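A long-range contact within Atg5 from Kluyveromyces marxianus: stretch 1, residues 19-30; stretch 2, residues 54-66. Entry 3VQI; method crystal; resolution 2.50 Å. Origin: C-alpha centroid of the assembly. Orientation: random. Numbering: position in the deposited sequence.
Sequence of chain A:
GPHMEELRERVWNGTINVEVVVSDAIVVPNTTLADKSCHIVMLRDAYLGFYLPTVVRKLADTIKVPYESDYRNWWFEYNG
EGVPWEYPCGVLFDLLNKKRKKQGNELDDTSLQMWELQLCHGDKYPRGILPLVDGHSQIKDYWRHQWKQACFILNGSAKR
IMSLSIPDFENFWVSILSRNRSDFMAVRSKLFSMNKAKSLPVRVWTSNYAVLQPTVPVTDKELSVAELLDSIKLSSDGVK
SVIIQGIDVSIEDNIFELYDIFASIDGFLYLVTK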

# COMPACT_ATOMS: atom_id res chain seq x y z
N GLU A 19 -12.78 1.09 10.03
CA GLU A 19 -13.17 1.25 11.42
C GLU A 19 -12.01 0.81 12.30
O GLU A 19 -11.56 -0.34 12.26
CB GLU A 19 -14.41 0.43 11.76
CG GLU A 19 -14.79 0.58 13.24
CD GLU A 19 -16.24 0.22 13.54
OE1 GLU A 19 -16.66 0.38 14.71
OE2 GLU A 19 -16.96 -0.23 12.61
N VAL A 20 -11.51 1.75 13.08
CA VAL A 20 -10.39 1.50 13.97
C VAL A 20 -10.86 1.42 15.41
O VAL A 20 -11.37 2.40 15.97
CB VAL A 20 -9.33 2.61 13.84
CG1 VAL A 20 -8.14 2.32 14.73
CG2 VAL A 20 -8.89 2.74 12.38
N VAL A 21 -10.70 0.25 16.02
CA VAL A 21 -11.11 0.04 17.40
C VAL A 21 -9.90 -0.30 18.25
O VAL A 21 -9.04 -1.07 17.82
CB VAL A 21 -12.10 -1.15 17.51
CG1 VAL A 21 -12.70 -1.18 18.91
CG2 VAL A 21 -13.18 -1.06 16.41
N VAL A 22 -9.83 0.26 19.46
CA VAL A 22 -8.70 -0.06 20.33
C VAL A 22 -8.73 -1.55 20.64
O VAL A 22 -9.81 -2.13 20.77
CB VAL A 22 -8.76 0.71 21.64
CG1 VAL A 22 -7.55 0.34 22.49
CG2 VAL A 22 -8.78 2.20 21.37
N SER A 23 -7.57 -2.18 20.73
CA SER A 23 -7.52 -3.61 21.01
C SER A 23 -7.81 -3.86 22.48
O SER A 23 -7.51 -3.03 23.34
CB SER A 23 -6.17 -4.21 20.64
OG SER A 23 -5.16 -3.83 21.56
N ASP A 24 -8.40 -5.02 22.76
CA ASP A 24 -8.75 -5.40 24.13
C ASP A 24 -7.57 -5.26 25.07
O ASP A 24 -7.71 -4.78 26.19
CB ASP A 24 -9.28 -6.83 24.15
CG ASP A 24 -10.33 -7.09 23.08
OD1 ASP A 24 -11.30 -6.31 22.98
OD2 ASP A 24 -10.18 -8.08 22.32
N ALA A 25 -6.39 -5.66 24.59
CA ALA A 25 -5.19 -5.61 25.41
C ALA A 25 -4.83 -4.26 26.03
O ALA A 25 -4.29 -4.23 27.13
CB ALA A 25 -4.00 -6.12 24.59
N ILE A 26 -5.13 -3.16 25.35
CA ILE A 26 -4.75 -1.85 25.90
C ILE A 26 -5.88 -0.87 26.22
O ILE A 26 -5.62 0.21 26.76
CB ILE A 26 -3.75 -1.12 24.95
CG1 ILE A 26 -4.43 -0.78 23.62
CG2 ILE A 26 -2.53 -2.00 24.71
CD1 ILE A 26 -3.59 0.07 22.69
N VAL A 27 -7.11 -1.24 25.90
CA VAL A 27 -8.24 -0.35 26.17
C VAL A 27 -8.51 -0.21 27.66
O VAL A 27 -8.21 -1.11 28.45
CB VAL A 27 -9.51 -0.86 25.48
CG1 VAL A 27 -9.97 -2.16 26.13
CG2 VAL A 27 -10.61 0.19 25.54
N VAL A 28 -9.09 0.92 28.06
CA VAL A 28 -9.43 1.15 29.46
C VAL A 28 -10.64 0.28 29.80
O VAL A 28 -11.59 0.18 29.02
CB VAL A 28 -9.79 2.62 29.74
CG1 VAL A 28 -8.57 3.50 29.57
CG2 VAL A 28 -10.90 3.07 28.81
N PRO A 29 -10.61 -0.37 30.98
CA PRO A 29 -11.66 -1.25 31.48
C PRO A 29 -13.10 -0.88 31.13
O PRO A 29 -13.55 0.24 31.39
CB PRO A 29 -11.41 -1.25 32.98
CG PRO A 29 -9.90 -1.24 33.04
CD PRO A 29 -9.55 -0.19 31.99
N ASN A 30 -13.79 -1.83 30.52
CA ASN A 30 -15.19 -1.70 30.11
C ASN A 30 -15.65 -0.31 29.67
O ASN A 30 -16.37 0.37 30.40
CB ASN A 30 -16.10 -2.22 31.22
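Stretch 2, residues 54-66: TVVRKLADTIKVP

Stretch 2 enters as a helix, already under way at Thr-54, and leaves as a loop that pairs with stretch 1 through a single bridge at Ile-63. The helical part (phi/psi near -60/-45 from Thr-54 to Arg-57) passes over strand 19-22 at a closest axial approach of 9.8 Å. The N-to-C directions differ by 55°, with a signed crossing angle of -55°, so the two elements run obliquely in the same general sense.

Alternation along the strand decides which side chains meet the helix. Val-20 and Val-22 point toward stretch 2, whereas Val-21 points away. Both inward valines are t rotamers. Val-20 CG1 lies 3.2 Å from Val-55 CG1, a tight apolar contact, and 4.2 Å from Leu-59 CD1. Val-55 is also t, with chi1 at 165°; Leu-59, one helical turn later, adopts m,t, and its CD1 also reaches to 3.8 Å from Val-22 CG2. The same Leu-59 methyl therefore borders both inward valines of the strand.

Beyond the helix the backbone takes over. Val-27 and Ile-63 form a single beta bridge, with their CA atoms 4.8 Å apart. Two hydrogen bonds flank that pair: Val-28 N donates to Thr-62 O at 2.9 Å, and Lys-64 N donates to Ile-26 O at 2.8 Å, each with an N-H...O angle of 151°. The position of Ile-26 O is less certain because it lies too close to a neighbouring atom in the model. A CA-H...O contact from Val-27 CA to Thr-62 O, 3.4 Å, supplements the pairing.

Ile-63 shows why side-chain direction must be judged along its whole length. Its CA-to-CB bond points away from stretch 1, but chi1 of -87° and chi2 of 56° bring the chain back, leaving CD1 3.3 Å from Val-22 CG2. Ile-26, p,t in rotamer, leaves its CB bond sideways to stretch 2; its CD1 comes within 4.0 Å of Ile-63 CG1, while its CB packs 3.3 Å from Val-65 CG2. Val-65 points toward stretch 1 in the t conformation.

Lys-64 also points toward stretch 1. With chi1 at 82° and the remaining torsions t, its aliphatic chain runs extended along the backbone of stretch 1: CD is 3.1 Å from Val-27 O and CE 3.4 Å from Ala-25 O. Val-28, an m rotamer, places CG1 3.5 Å from Lys-64 CB. Lys-64 thus loses 80 Å² to this contact, the largest share of any residue, yet remains exposed overall.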

# COMPACT_ATOMS: atom_id res chain seq x y z
N THR A 54 -3.26 10.18 13.82
CA THR A 54 -4.62 10.69 13.84
C THR A 54 -5.47 9.71 14.64
O THR A 54 -6.24 10.10 15.51
CB THR A 54 -5.19 10.79 12.42
OG1 THR A 54 -4.25 11.46 11.58
CG2 THR A 54 -6.53 11.52 12.41
N VAL A 55 -5.31 8.43 14.33
CA VAL A 55 -6.06 7.39 15.02
C VAL A 55 -5.68 7.37 16.49
O VAL A 55 -6.54 7.28 17.36
CB VAL A 55 -5.81 6.03 14.36
CG1 VAL A 55 -6.26 4.90 15.25
CG2 VAL A 55 -6.57 5.98 13.07
N VAL A 56 -4.40 7.51 16.78
CA VAL A 56 -3.97 7.52 18.17
C VAL A 56 -4.62 8.70 18.89
O VAL A 56 -5.16 8.53 19.98
CB VAL A 56 -2.45 7.60 18.28
CG1 VAL A 56 -2.05 7.97 19.70
CG2 VAL A 56 -1.84 6.25 17.90
N ARG A 57 -4.58 9.88 18.28
CA ARG A 57 -5.17 11.08 18.86
C ARG A 57 -6.65 10.87 19.19
O ARG A 57 -7.07 11.06 20.33
CB ARG A 57 -5.05 12.26 17.88
CG ARG A 57 -5.36 13.66 18.47
CD ARG A 57 -6.05 14.64 17.48
NE ARG A 57 -5.68 14.47 16.06
CZ ARG A 57 -4.44 14.49 15.59
NH1 ARG A 57 -3.41 14.67 16.40
NH2 ARG A 57 -4.22 14.34 14.29
N LYS A 58 -7.43 10.48 18.20
CA LYS A 58 -8.86 10.29 18.41
C LYS A 58 -9.23 9.32 19.51
O LYS A 58 -10.30 9.44 20.11
CB LYS A 58 -9.55 9.82 17.13
CG LYS A 58 -9.68 10.85 16.04
CD LYS A 58 -10.69 10.37 15.00
CE LYS A 58 -10.47 11.01 13.64
NZ LYS A 58 -11.46 12.08 13.32
N LEU A 59 -8.35 8.35 19.78
CA LEU A 59 -8.65 7.33 20.79
C LEU A 59 -7.76 7.39 22.02
O LEU A 59 -7.85 6.53 22.88
CB LEU A 59 -8.57 5.94 20.16
CG LEU A 59 -9.29 5.76 18.82
CD1 LEU A 59 -9.06 4.35 18.28
CD2 LEU A 59 -10.78 6.04 18.99
N ALA A 60 -6.89 8.40 22.10
CA ALA A 60 -5.99 8.53 23.25
C ALA A 60 -6.73 8.43 24.58
O ALA A 60 -6.16 7.98 25.58
CB ALA A 60 -5.24 9.84 23.17
N ASP A 61 -7.98 8.85 24.59
CA ASP A 61 -8.80 8.83 25.80
C ASP A 61 -9.16 7.44 26.29
O ASP A 61 -9.30 7.21 27.49
CB ASP A 61 -10.10 9.61 25.56
CG ASP A 61 -10.03 11.03 26.07
OD1 ASP A 61 -8.90 11.49 26.37
OD2 ASP A 61 -11.10 11.68 26.17
N THR A 62 -9.32 6.52 25.35
CA THR A 62 -9.70 5.16 25.66
C THR A 62 -8.52 4.22 25.84
O THR A 62 -8.69 3.04 26.13
CB THR A 62 -10.62 4.62 24.55
OG1 THR A 62 -11.79 5.46 24.48
CG2 THR A 62 -11.05 3.20 24.83
N ILE A 63 -7.31 4.74 25.68
CA ILE A 63 -6.14 3.90 25.84
C ILE A 63 -5.69 3.91 27.29
O ILE A 63 -5.34 4.96 27.83
CB ILE A 63 -4.98 4.37 24.92
CG1 ILE A 63 -5.11 3.72 23.54
CG2 ILE A 63 -3.64 3.97 25.51
CD1 ILE A 63 -6.43 3.96 22.85
N LYS A 64 -5.70 2.73 27.91
CA LYS A 64 -5.31 2.60 29.31
C LYS A 64 -3.80 2.61 29.51
O LYS A 64 -3.30 3.10 30.52
CB LYS A 64 -5.88 1.29 29.90
CG LYS A 64 -5.04 0.04 29.58
CD LYS A 64 -5.66 -1.24 30.14
CE LYS A 64 -4.70 -2.43 30.01
NZ LYS A 64 -5.27 -3.71 30.55
N VAL A 65 -3.08 2.08 28.53
CA VAL A 65 -1.63 1.98 28.61
C VAL A 65 -0.95 3.33 28.34
O VAL A 65 -1.52 4.19 27.67
CB VAL A 65 -1.12 0.91 27.60
CG1 VAL A 65 0.33 0.53 27.90
CG2 VAL A 65 -2.00 -0.33 27.68
N PRO A 66 0.25 3.54 28.89
CA PRO A 66 0.99 4.80 28.67
C PRO A 66 1.90 4.69 27.45
O PRO A 66 2.41 3.61 27.15
CB PRO A 66 1.80 4.94 29.95
CG PRO A 66 2.15 3.53 30.24
CD PRO A 66 0.83 2.81 30.03